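Endo-beta-1,4-glucanase (Bacillus licheniformis, PDB 2JEN) hydrolyses internal beta-1,4-glucosidic linkages of xyloglucan, and of cellulose-type glucans, as a family 12 glycoside hydrolase probably acting on plant cell walls. Local coordinates at residues K38-F41 / K42-Y46. The protein carries 1 engineered substitution. Residues are numbered along the deposited sequence; the frame is centred on the assembly and turned at random. Where two conformers were deposited one is given.
Sequences KLYF and KNKKY. With SO4 (sulfate ion), chain H; SO4 (sulfate ion), chain B; SO4 (sulfate ion), chain G.
Phe41 and Tyr46 close a beta-hairpin that joins strand 38-41 to strand 46-49 at the edge, within this chain, of the larger sheet of the family 12 beta-sandwich. Two backbone bonds define the antiparallel pair: Phe41 N to Tyr46 O at 3.0 Å, nearly straight at 162°, and a weak return bond from Tyr46 N to Phe41 O. Between them Lys42 to Lys45 form a type I' turn, and Lys45 shares the place opposite Phe41 with Tyr46, a classic beta bulge.

Phe41 and Tyr46 share one side of the hairpin. Tyr46 CB sits over a face of the Phe41 ring, 3.9 Å from its centroid, a CH-pi contact. The two rings meet obliquely, planes at 46°, with Phe41 CE2 3.5 Å from Tyr46 CD2. Phe41 CG lies between the backbone N and the carbonyl carbon (chi1 65°), which brings the ring against Tyr46 CB; Ile92 and His67 pack around it. Replacing Phe41 by alanine would take the ring away, and is likely to leave Tyr46 CB without its CH-pi partner and a gap beside Ile92. The far end of Tyr46 is held by Asp257 and Val258 of strand 247-260, in the other sheet, tying the hairpin across the sandwich.

Tyr40 and Lys44 meet on the opposite side, where Lys44 CE stands over the centre of the Tyr40 ring, 3.7 Å from its centroid. Beyond it Lys44 NZ, almost on the ring normal, adds a cation-pi contact. A water links this amine to Tyr40 OH, while Lys44 NZ also donates to O2 of a sulfate (chain B), probably from the crystallisation liquor, at 2.7 Å.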
loop_
_atom_site.group_PDB
_atom_site.type_symbol
_atom_site.label_atom_id
_atom_site.label_comp_id
_atom_site.label_asym_id
_atom_site.label_seq_id
_atom_site.Cartn_x
_atom_site.Cartn_y
_atom_site.Cartn_z
ATOM N N LYS A 38 -9.300 13.760 -9.819
ATOM C CA LYS A 38 -10.013 14.986 -9.507
ATOM C C LYS A 38 -11.102 14.719 -8.493
ATOM O O LYS A 38 -11.902 13.791 -8.665
ATOM C CB LYS A 38 -10.635 15.587 -10.761
ATOM C CG LYS A 38 -9.608 15.983 -11.825
ATOM C CD LYS A 38 -10.211 16.511 -13.123
ATOM C CE LYS A 38 -9.109 16.943 -14.078
ATOM N NZ LYS A 38 -9.637 17.420 -15.364
ATOM N N LEU A 39 -11.131 15.535 -7.446
ATOM C CA LEU A 39 -12.206 15.552 -6.487
ATOM C C LEU A 39 -12.946 16.875 -6.581
ATOM O O LEU A 39 -12.488 17.923 -6.097
ATOM C CB LEU A 39 -11.733 15.324 -5.041
ATOM C CG LEU A 39 -11.111 13.956 -4.758
ATOM C CD1 LEU A 39 -10.508 13.880 -3.366
ATOM C CD2 LEU A 39 -12.144 12.827 -4.940
ATOM N N TYR A 40 -14.126 16.846 -7.196
ATOM C CA TYR A 40 -14.915 18.058 -7.384
ATOM C C TYR A 40 -15.611 18.432 -6.089
ATOM O O TYR A 40 -15.984 17.574 -5.272
ATOM C CB TYR A 40 -15.968 17.841 -8.468
ATOM C CG TYR A 40 -15.389 17.663 -9.854
ATOM C CD1 TYR A 40 -15.031 16.415 -10.311
ATOM C CD2 TYR A 40 -15.146 18.757 -10.682
ATOM C CE1 TYR A 40 -14.485 16.219 -11.557
ATOM C CE2 TYR A 40 -14.582 18.575 -11.949
ATOM C CZ TYR A 40 -14.252 17.306 -12.375
ATOM O OH TYR A 40 -13.700 17.114 -13.624
ATOM N N PHE A 41 -15.867 19.725 -5.908
ATOM C CA PHE A 41 -16.647 20.194 -4.768
ATOM C C PHE A 41 -17.271 21.527 -5.098
ATOM O O PHE A 41 -16.983 22.116 -6.142
ATOM C CB PHE A 41 -15.844 20.200 -3.469
ATOM C CG PHE A 41 -14.680 21.161 -3.426
ATOM C CD1 PHE A 41 -13.475 20.882 -4.043
ATOM C CD2 PHE A 41 -14.773 22.340 -2.719
ATOM C CE1 PHE A 41 -12.430 21.755 -3.947
ATOM C CE2 PHE A 41 -13.698 23.213 -2.617
ATOM C CZ PHE A 41 -12.556 22.937 -3.243
ATOM N N LYS A 42 -18.226 21.943 -4.260
ATOM C CA LYS A 42 -18.972 23.192 -4.480
ATOM C C LYS A 42 -19.701 23.182 -5.815
ATOM O O LYS A 42 -19.515 24.069 -6.659
ATOM C CB LYS A 42 -18.056 24.419 -4.358
ATOM C CG LYS A 42 -18.781 25.749 -4.124
ATOM C CD LYS A 42 -19.201 25.853 -2.624
ATOM C CE LYS A 42 -17.995 26.253 -1.709
ATOM N NZ LYS A 42 -18.125 25.903 -0.231
ATOM N N ASN A 43 -20.555 22.176 -6.032
ATOM C CA ASN A 43 -21.318 22.057 -7.267
ATOM C C ASN A 43 -20.418 22.094 -8.498
ATOM O O ASN A 43 -20.748 22.669 -9.531
ATOM C CB ASN A 43 -22.413 23.143 -7.321
ATOM C CG ASN A 43 -23.473 22.880 -8.376
ATOM O OD1 ASN A 43 -24.068 23.834 -8.909
ATOM N ND2 ASN A 43 -23.708 21.618 -8.703
ATOM N N LYS A 44 -19.274 21.412 -8.382
ATOM C CA LYS A 44 -18.279 21.297 -9.437
ATOM C C LYS A 44 -17.681 22.647 -9.881
ATOM O O LYS A 44 -17.062 22.707 -10.927
ATOM C CB LYS A 44 -18.731 20.477 -10.637
ATOM C CG LYS A 44 -19.151 19.057 -10.328
ATOM C CD LYS A 44 -19.500 18.255 -11.549
ATOM C CE LYS A 44 -18.317 17.834 -12.394
ATOM N NZ LYS A 44 -18.673 17.009 -13.599
ATOM N N LYS A 45 -17.768 23.665 -9.038
ATOM C CA LYS A 45 -17.070 24.937 -9.310
ATOM C C LYS A 45 -15.564 24.768 -9.166
ATOM O O LYS A 45 -14.794 25.447 -9.831
ATOM C CB LYS A 45 -17.545 26.007 -8.323
ATOM C CG LYS A 45 -17.020 27.413 -8.606
ATOM C CD LYS A 45 -17.479 28.376 -7.511
ATOM C CE LYS A 45 -16.779 29.724 -7.659
ATOM N NZ LYS A 45 -17.138 30.711 -6.600
ATOM N N TYR A 46 -15.166 23.850 -8.305
ATOM C CA TYR A 46 -13.743 23.586 -8.053
ATOM C C TYR A 46 -13.472 22.117 -8.154
ATOM O O TYR A 46 -14.364 21.286 -7.974
ATOM C CB TYR A 46 -13.363 24.017 -6.639
ATOM C CG TYR A 46 -13.797 25.401 -6.212
ATOM C CD1 TYR A 46 -13.419 26.542 -6.908
ATOM C CD2 TYR A 46 -14.561 25.569 -5.077
ATOM C CE1 TYR A 46 -13.800 27.812 -6.459
ATOM C CE2 TYR A 46 -14.946 26.806 -4.641
ATOM C CZ TYR A 46 -14.558 27.924 -5.331
ATOM O OH TYR A 46 -14.944 29.179 -4.882
HETATM S S SO4 H . -22.180 20.762 -3.279
HETATM O O1 SO4 H . -21.704 22.111 -2.936
HETATM O O2 SO4 H . -22.065 19.871 -2.119
HETATM O O3 SO4 H . -23.597 20.876 -3.634
HETATM O O4 SO4 H . -21.472 20.131 -4.355
HETATM S S SO4 B . -22.367 16.123 -13.174
HETATM O O1 SO4 B . -23.408 15.241 -13.725
HETATM O O2 SO4 B . -21.076 15.849 -13.815
HETATM O O3 SO4 B . -22.753 17.502 -13.485
HETATM O O4 SO4 B . -22.160 15.997 -11.760
HETATM S S SO4 G . -10.508 13.956 -16.838
HETATM O O1 SO4 G . -9.682 12.991 -16.142
HETATM O O2 SO4 G . -9.959 14.415 -18.112
HETATM O O3 SO4 G . -11.607 13.032 -17.197
HETATM O O4 SO4 G . -11.200 14.990 -16.078
HETATM O O HOH W 1 -16.340 17.885 -15.441
#